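Local coordinates for protein putative SAM-dependent O-methyltranferase (PDB 4YMH) that binds S-adenosylmethionine and its product S-adenosylhomocysteine, and probably transfers the methyl group to a hydroxyl oxygen, as cation-dependent O-methyltransferases do, at residues I141-D144 with G149-G152. Sequence-based numbering, arbitrary orientation.
With SAH (S-adenosyl-L-homocysteine), chain E.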
ATOM      1  N   ILE A 141       8.082   2.930  11.632  1.00 19.52           N
ATOM      2  CA  ILE A 141       9.341   2.209  11.649  1.00 18.16           C
ATOM      3  C   ILE A 141       9.554   1.508  10.308  1.00 18.42           C
ATOM      4  O   ILE A 141       8.716   0.740   9.872  1.00 18.19           O
ATOM      5  CB  ILE A 141       9.372   1.170  12.800  1.00 16.61           C
ATOM      6  CG1 ILE A 141       9.078   1.872  14.137  1.00 20.93           C
ATOM      7  CG2 ILE A 141      10.719   0.463  12.829  1.00 18.55           C
ATOM      8  CD1 ILE A 141       9.131   0.973  15.356  1.00 24.91           C
ATOM      9  N   PHE A 142      10.663   1.804   9.649  1.00 16.77           N
ATOM     10  CA  PHE A 142      10.999   1.236   8.349  1.00 19.83           C
ATOM     11  C   PHE A 142      12.130   0.224   8.511  1.00 20.72           C
ATOM     12  O   PHE A 142      13.249   0.612   8.828  1.00 22.73           O
ATOM     13  CB  PHE A 142      11.406   2.367   7.390  1.00 23.28           C
ATOM     14  CG  PHE A 142      11.657   1.925   5.962  1.00 24.91           C
ATOM     15  CD1 PHE A 142      10.709   1.180   5.265  1.00 24.66           C
ATOM     16  CD2 PHE A 142      12.816   2.321   5.301  1.00 23.03           C
ATOM     17  CE1 PHE A 142      10.927   0.800   3.937  1.00 19.59           C
ATOM     18  CE2 PHE A 142      13.048   1.955   3.977  1.00 19.04           C
ATOM     19  CZ  PHE A 142      12.099   1.184   3.295  1.00 13.24           C
ATOM     20  N   VAL A 143      11.850  -1.062   8.275  1.00 17.24           N
ATOM     21  CA  VAL A 143      12.849  -2.128   8.417  1.00 19.68           C
ATOM     22  C   VAL A 143      13.403  -2.503   7.054  1.00 22.56           C
ATOM     23  O   VAL A 143      12.681  -3.040   6.214  1.00 18.19           O
ATOM     24  CB  VAL A 143      12.249  -3.385   9.078  1.00 20.77           C
ATOM     25  CG1 VAL A 143      13.335  -4.460   9.318  1.00 16.95           C
ATOM     26  CG2 VAL A 143      11.578  -3.004  10.363  1.00 20.48           C
ATOM     27  N   ASP A 144      14.678  -2.216   6.823  1.00 22.53           N
ATOM     28  CA  ASP A 144      15.244  -2.416   5.503  1.00 23.15           C
ATOM     29  C   ASP A 144      16.712  -2.830   5.605  1.00 22.90           C
ATOM     30  O   ASP A 144      17.508  -2.446   4.769  1.00 25.86           O
ATOM     31  CB  ASP A 144      15.085  -1.126   4.682  1.00 22.75           C
ATOM     32  CG  ASP A 144      15.355  -1.316   3.186  1.00 28.06           C
ATOM     33  OD1 ASP A 144      15.320  -2.458   2.685  1.00 27.66           O
ATOM     34  OD2 ASP A 144      15.619  -0.299   2.508  1.00 27.35           O
ATOM     35  N   GLY A 149      17.752 -10.624   9.915  1.00 21.74           N
ATOM     36  CA  GLY A 149      17.544  -9.958  11.197  1.00 21.59           C
ATOM     37  C   GLY A 149      16.136  -9.424  11.483  1.00 22.35           C
ATOM     38  O   GLY A 149      15.832  -9.027  12.621  1.00 22.33           O
ATOM     39  N   TYR A 150      15.267  -9.433  10.470  1.00 22.19           N
ATOM     40  CA  TYR A 150      13.943  -8.809  10.589  1.00 17.29           C
ATOM     41  C   TYR A 150      13.155  -9.326  11.792  1.00 20.77           C
ATOM     42  O   TYR A 150      12.616  -8.538  12.586  1.00 22.00           O
ATOM     43  CB  TYR A 150      13.113  -9.033   9.314  1.00 18.72           C
ATOM     44  CG  TYR A 150      13.414  -8.117   8.140  1.00 19.23           C
ATOM     45  CD1 TYR A 150      14.673  -7.564   7.957  1.00 18.24           C
ATOM     46  CD2 TYR A 150      12.430  -7.825   7.201  1.00 15.09           C
ATOM     47  CE1 TYR A 150      14.946  -6.746   6.865  1.00 18.35           C
ATOM     48  CE2 TYR A 150      12.688  -7.000   6.116  1.00 15.46           C
ATOM     49  CZ  TYR A 150      13.946  -6.471   5.951  1.00 18.85           C
ATOM     50  OH  TYR A 150      14.196  -5.665   4.867  1.00 18.44           O
ATOM     51  N   ALA A 151      13.088 -10.648  11.936  1.00 22.78           N
ATOM     52  CA  ALA A 151      12.318 -11.233  13.031  1.00 20.98           C
ATOM     53  C   ALA A 151      12.814 -10.672  14.357  1.00 22.90           C
ATOM     54  O   ALA A 151      12.023 -10.148  15.164  1.00 27.30           O
ATOM     55  CB  ALA A 151      12.409 -12.743  13.010  1.00 18.52           C
ATOM     56  N   GLY A 152      14.134 -10.690  14.532  1.00 21.76           N
ATOM     57  CA  GLY A 152      14.731 -10.207  15.768  1.00 21.71           C
ATOM     58  C   GLY A 152      14.383  -8.745  16.006  1.00 21.07           C
ATOM     59  O   GLY A 152      13.979  -8.350  17.119  1.00 25.92           O
TER
HETATM   60  N   SAH E1001      17.108   1.991   3.256  1.00 31.95           N
HETATM   61  CA  SAH E1001      18.013   2.212   2.164  1.00 35.69           C
HETATM   62  CB  SAH E1001      18.713   0.922   1.745  1.00 32.83           C
HETATM   63  CG  SAH E1001      19.156  -0.026   2.856  1.00 29.14           C
HETATM   64  SD  SAH E1001      20.094  -1.356   2.202  1.00 31.51           S
HETATM   65  C   SAH E1001      17.296   2.779   0.968  1.00 35.76           C
HETATM   66  O   SAH E1001      17.919   3.372   0.120  1.00 30.25           O
HETATM   67  OXT SAH E1001      16.089   2.620   0.870  1.00 36.11           O
HETATM   68  C5' SAH E1001      20.420  -2.174   3.710  1.00 30.17           C
HETATM   69  C4' SAH E1001      21.436  -1.478   4.601  1.00 30.11           C
HETATM   70  O4' SAH E1001      21.472  -2.120   5.862  1.00 33.68           O
HETATM   71  C3' SAH E1001      22.844  -1.561   4.063  1.00 32.92           C
HETATM   72  O3' SAH E1001      23.428  -0.283   3.981  1.00 33.00           O
HETATM   73  C2' SAH E1001      23.583  -2.412   5.063  1.00 31.31           C
HETATM   74  O2' SAH E1001      24.934  -2.092   5.178  1.00 28.94           O
HETATM   75  C1' SAH E1001      22.792  -2.222   6.334  1.00 32.84           C
HETATM   76  N9  SAH E1001      22.895  -3.352   7.269  1.00 33.36           N
HETATM   77  C8  SAH E1001      22.964  -4.639   6.983  1.00 32.96           C
HETATM   78  N7  SAH E1001      23.038  -5.364   8.085  1.00 28.91           N
HETATM   79  C5  SAH E1001      23.011  -4.537   9.101  1.00 30.80           C
HETATM   80  C6  SAH E1001      23.044  -4.646  10.557  1.00 30.09           C
HETATM   81  N6  SAH E1001      23.133  -5.840  11.099  1.00 32.24           N
HETATM   82  N1  SAH E1001      22.977  -3.539  11.291  1.00 29.65           N
HETATM   83  C2  SAH E1001      22.874  -2.350  10.708  1.00 29.99           C
HETATM   84  N3  SAH E1001      22.832  -2.168   9.401  1.00 28.46           N
HETATM   85  C4  SAH E1001      22.896  -3.209   8.563  1.00 31.11           C
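V143 and Y150 meet where strand 138-143 of the Rossmann-like class I methyltransferase fold gives way, through a short loop, to helix 150-159. The strand runs parallel to its neighbours 68-72 and 167-171, the residue just after its C-terminal end, D144, offers a carboxylate to the bound S-adenosylhomocysteine, and the helix that follows folds back over the sheet; the junction is a compact example of a strand end that packs against the following helix while the next residue binds ligand.

The apolar part is a CH-pi contact. The CG1 methyl of V143 sits over one face of the Y150 ring, 3.6 Å from the centroid and 11° off the ring normal, so it lies almost squarely above the centre. CG1 reaches this place because it stands anti to the backbone N of V143 (chi1 -176°), while the tyrosine, with CG beside its own backbone N, runs past the valine in the opposite direction. F207 of helix 194-212 adds an edge-to-face ring contact to Y150, which ties that helix to the same spot.

The polar end of the tyrosine is held from outside the pair: Y150 OH is hydrogen-bonded to the backbone O of D172 and to NZ of K147. Two bonds thus grip the hydroxyl of this buried residue and should limit rotation of the ring. In the same region Y150 OH comes 3.3 Å from V143 O, a contact not counted as a hydrogen bond, and 3.5 Å from CA of D144.

Ligand binding divides the carboxylate of D144 between two partners. The side chain of D144 sets off away from the tyrosine segment, and the carboxylate plane stands 75° from the Y150 ring. K147 makes a weak, long ion pair with OD1 of D144, whereas OD2 of D144 accepts a hydrogen bond from the amino N of S-adenosylhomocysteine at 2.8 Å.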